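Local structure of phosphoribosyl-aminoimidazole carboxylase (Aspergillus clavatus, 3K5I) at residues G296-I300 / E301-L305. The protein catalyses, as an ATP-grasp enzyme of purine biosynthesis, the probably ATP-driven carboxylation of 5-aminoimidazole ribonucleotide to its N5-carboxy form. Numbering follows the deposited sequence.
Sequences GHYTI and EGCAL
Cys303 directs its sulfur back at Tyr298 and Thr299, one turn earlier in the chain. Cys303 SG meets the Tyr298 ring obliquely, 4.1 Å from Tyr298 CE2, a sulfur-aromatic contact, and lies 3.9 Å from Thr299 CG2. That methyl rests over one face of the same ring, toward its rim, and the side chains of Tyr298, Thr299 and Cys303 all touch Tyr224 of strand 221-232. With chi1 at 56°, Thr299 turns OG1 back to hydrogen-bond Gly296 O, at a very short and probably inexact 2.5 Å, while CG2 is left to the ring and the sulfur; OG1 also takes the N-H of Gln307. The backbone here is a type I turn, Gly296 to Thr299, running into the single-turn helix 299-302 of the ATP-grasp domain. Gly302 N and Cys303 N donate hydrogen bonds to Tyr298 O and Thr299 O, the second at 3.0 Å. Beyond them, Cys303 is the first residue to abandon helical angles, and a water joins its O to Ile300 O. The carboxylate of Glu301 runs alongside the branched CB of Ile300, with Glu301 OE1 3.5 Å from Ile300 CB. The glutamate chain bends at chi2 (82°), and a second water lies 2.6 Å from Glu301 OE1 and also donates to His297 O. Glu301 OE2 is hydrogen-bonded to Ser359 and His361, and Arg328 of the second subunit to Glu301 O, placing this turn at the dimer interface.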
ATOM      1  N   GLY A 296       3.744  10.211 -11.137  1.00 14.38           N
ATOM      2  CA  GLY A 296       4.088  10.057  -9.733  1.00  9.38           C
ATOM      3  C   GLY A 296       3.757   8.725  -9.071  1.00  7.33           C
ATOM      4  O   GLY A 296       3.919   8.546  -7.837  1.00 10.89           O
ATOM      5  N   HIS A 297       3.370   7.727  -9.849  1.00 18.21           N
ATOM      6  CA  HIS A 297       3.082   6.469  -9.161  1.00  9.51           C
ATOM      7  C   HIS A 297       4.196   5.838  -8.328  1.00 21.48           C
ATOM      8  O   HIS A 297       3.903   5.150  -7.303  1.00  7.02           O
ATOM      9  CB  HIS A 297       2.438   5.428 -10.107  1.00  5.59           C
ATOM     10  CG  HIS A 297       1.190   5.900 -10.758  1.00 13.27           C
ATOM     11  ND1 HIS A 297       0.465   6.952 -10.250  1.00  4.09           N
ATOM     12  CD2 HIS A 297       0.451   5.367 -11.762  1.00 14.35           C
ATOM     13  CE1 HIS A 297      -0.626   7.110 -10.980  1.00 22.42           C
ATOM     14  NE2 HIS A 297      -0.656   6.162 -11.902  1.00 18.13           N
ATOM     15  N   TYR A 298       5.433   6.101  -8.779  1.00  9.70           N
ATOM     16  CA  TYR A 298       6.589   5.557  -8.090  1.00 26.38           C
ATOM     17  C   TYR A 298       6.645   6.066  -6.637  1.00  5.56           C
ATOM     18  O   TYR A 298       7.328   5.482  -5.760  1.00 12.97           O
ATOM     19  CB  TYR A 298       7.917   5.896  -8.794  1.00 13.34           C
ATOM     20  CG  TYR A 298       8.307   7.315  -8.454  1.00 16.31           C
ATOM     21  CD1 TYR A 298       7.812   8.347  -9.257  1.00 14.60           C
ATOM     22  CD2 TYR A 298       9.074   7.635  -7.330  1.00 19.26           C
ATOM     23  CE1 TYR A 298       8.119   9.661  -8.932  1.00 11.94           C
ATOM     24  CE2 TYR A 298       9.418   8.993  -6.981  1.00  9.11           C
ATOM     25  CZ  TYR A 298       8.931  10.004  -7.822  1.00 14.83           C
ATOM     26  OH  TYR A 298       9.141  11.393  -7.691  1.00 27.43           O
ATOM     27  N   THR A 299       5.895   7.122  -6.332  1.00 17.53           N
ATOM     28  CA  THR A 299       5.997   7.644  -4.956  1.00 17.95           C
ATOM     29  C   THR A 299       5.552   6.705  -3.839  1.00  7.47           C
ATOM     30  O   THR A 299       5.974   6.817  -2.641  1.00 12.62           O
ATOM     31  CB  THR A 299       5.339   9.012  -4.906  1.00 41.21           C
ATOM     32  OG1 THR A 299       3.971   8.902  -5.375  1.00 10.80           O
ATOM     33  CG2 THR A 299       6.165   9.951  -5.824  1.00  1.03           C
ATOM     34  N   ILE A 300       4.678   5.776  -4.234  1.00 14.28           N
ATOM     35  CA  ILE A 300       4.155   4.791  -3.289  1.00  1.00           C
ATOM     36  C   ILE A 300       5.227   3.969  -2.668  1.00 16.34           C
ATOM     37  O   ILE A 300       5.369   3.897  -1.464  1.00  9.71           O
ATOM     38  CB  ILE A 300       3.219   3.811  -3.970  1.00 27.57           C
ATOM     39  CG1 ILE A 300       1.940   4.576  -4.325  1.00 19.65           C
ATOM     40  CG2 ILE A 300       2.780   2.830  -2.904  1.00  2.28           C
ATOM     41  CD1 ILE A 300       0.755   3.786  -5.015  1.00 16.01           C
ATOM     42  N   GLU A 301       6.057   3.358  -3.488  1.00 16.84           N
ATOM     43  CA  GLU A 301       7.106   2.584  -2.835  1.00  8.94           C
ATOM     44  C   GLU A 301       8.367   3.422  -2.757  1.00 10.70           C
ATOM     45  O   GLU A 301       9.325   3.086  -2.024  1.00 14.01           O
ATOM     46  CB  GLU A 301       7.455   1.389  -3.706  1.00  9.31           C
ATOM     47  CG  GLU A 301       6.287   0.403  -3.833  1.00  8.35           C
ATOM     48  CD  GLU A 301       5.260   0.808  -4.891  1.00  3.84           C
ATOM     49  OE1 GLU A 301       5.480   1.780  -5.644  1.00 12.34           O
ATOM     50  OE2 GLU A 301       4.205   0.114  -4.916  1.00 22.76           O
ATOM     51  N   GLY A 302       8.355   4.503  -3.522  1.00 12.63           N
ATOM     52  CA  GLY A 302       9.540   5.332  -3.579  1.00  9.32           C
ATOM     53  C   GLY A 302       9.845   6.359  -2.528  1.00 23.09           C
ATOM     54  O   GLY A 302      10.995   6.800  -2.454  1.00 15.22           O
ATOM     55  N   CYS A 303       8.826   6.769  -1.781  1.00 22.69           N
ATOM     56  CA  CYS A 303       8.989   7.784  -0.753  1.00 17.11           C
ATOM     57  C   CYS A 303       8.109   7.479   0.438  1.00 22.56           C
ATOM     58  O   CYS A 303       7.198   6.678   0.285  1.00 16.62           O
ATOM     59  CB  CYS A 303       8.454   9.116  -1.243  1.00 11.97           C
ATOM     60  SG  CYS A 303       8.831   9.670  -2.937  1.00 13.90           S
ATOM     61  N   ALA A 304       8.337   8.139   1.583  1.00 13.95           N
ATOM     62  CA  ALA A 304       7.514   7.925   2.776  1.00 24.08           C
ATOM     63  C   ALA A 304       6.101   8.384   2.581  1.00 37.10           C
ATOM     64  O   ALA A 304       5.291   7.665   3.155  1.00 26.57           O
ATOM     65  CB  ALA A 304       8.054   8.533   4.105  1.00 17.78           C
ATOM     66  N   LEU A 305       5.839   9.496   1.858  1.00 15.38           N
ATOM     67  CA  LEU A 305       4.479  10.027   1.646  1.00 20.89           C
ATOM     68  C   LEU A 305       4.299   9.961   0.169  1.00 29.76           C
ATOM     69  O   LEU A 305       5.034  10.617  -0.549  1.00 14.15           O
ATOM     70  CB  LEU A 305       4.247  11.484   2.108  1.00  6.49           C
ATOM     71  CG  LEU A 305       4.217  11.565   3.622  1.00 37.58           C
ATOM     72  CD1 LEU A 305       4.161  13.053   3.894  1.00 13.71           C
ATOM     73  CD2 LEU A 305       3.054  10.736   4.235  1.00 21.47           C
TER
HETATM   74  O   HOH W   1       3.862   2.614  -7.498  1.00  7.38           O
HETATM   75  O   HOH W   2       4.194   5.700   0.252  1.00 10.88           O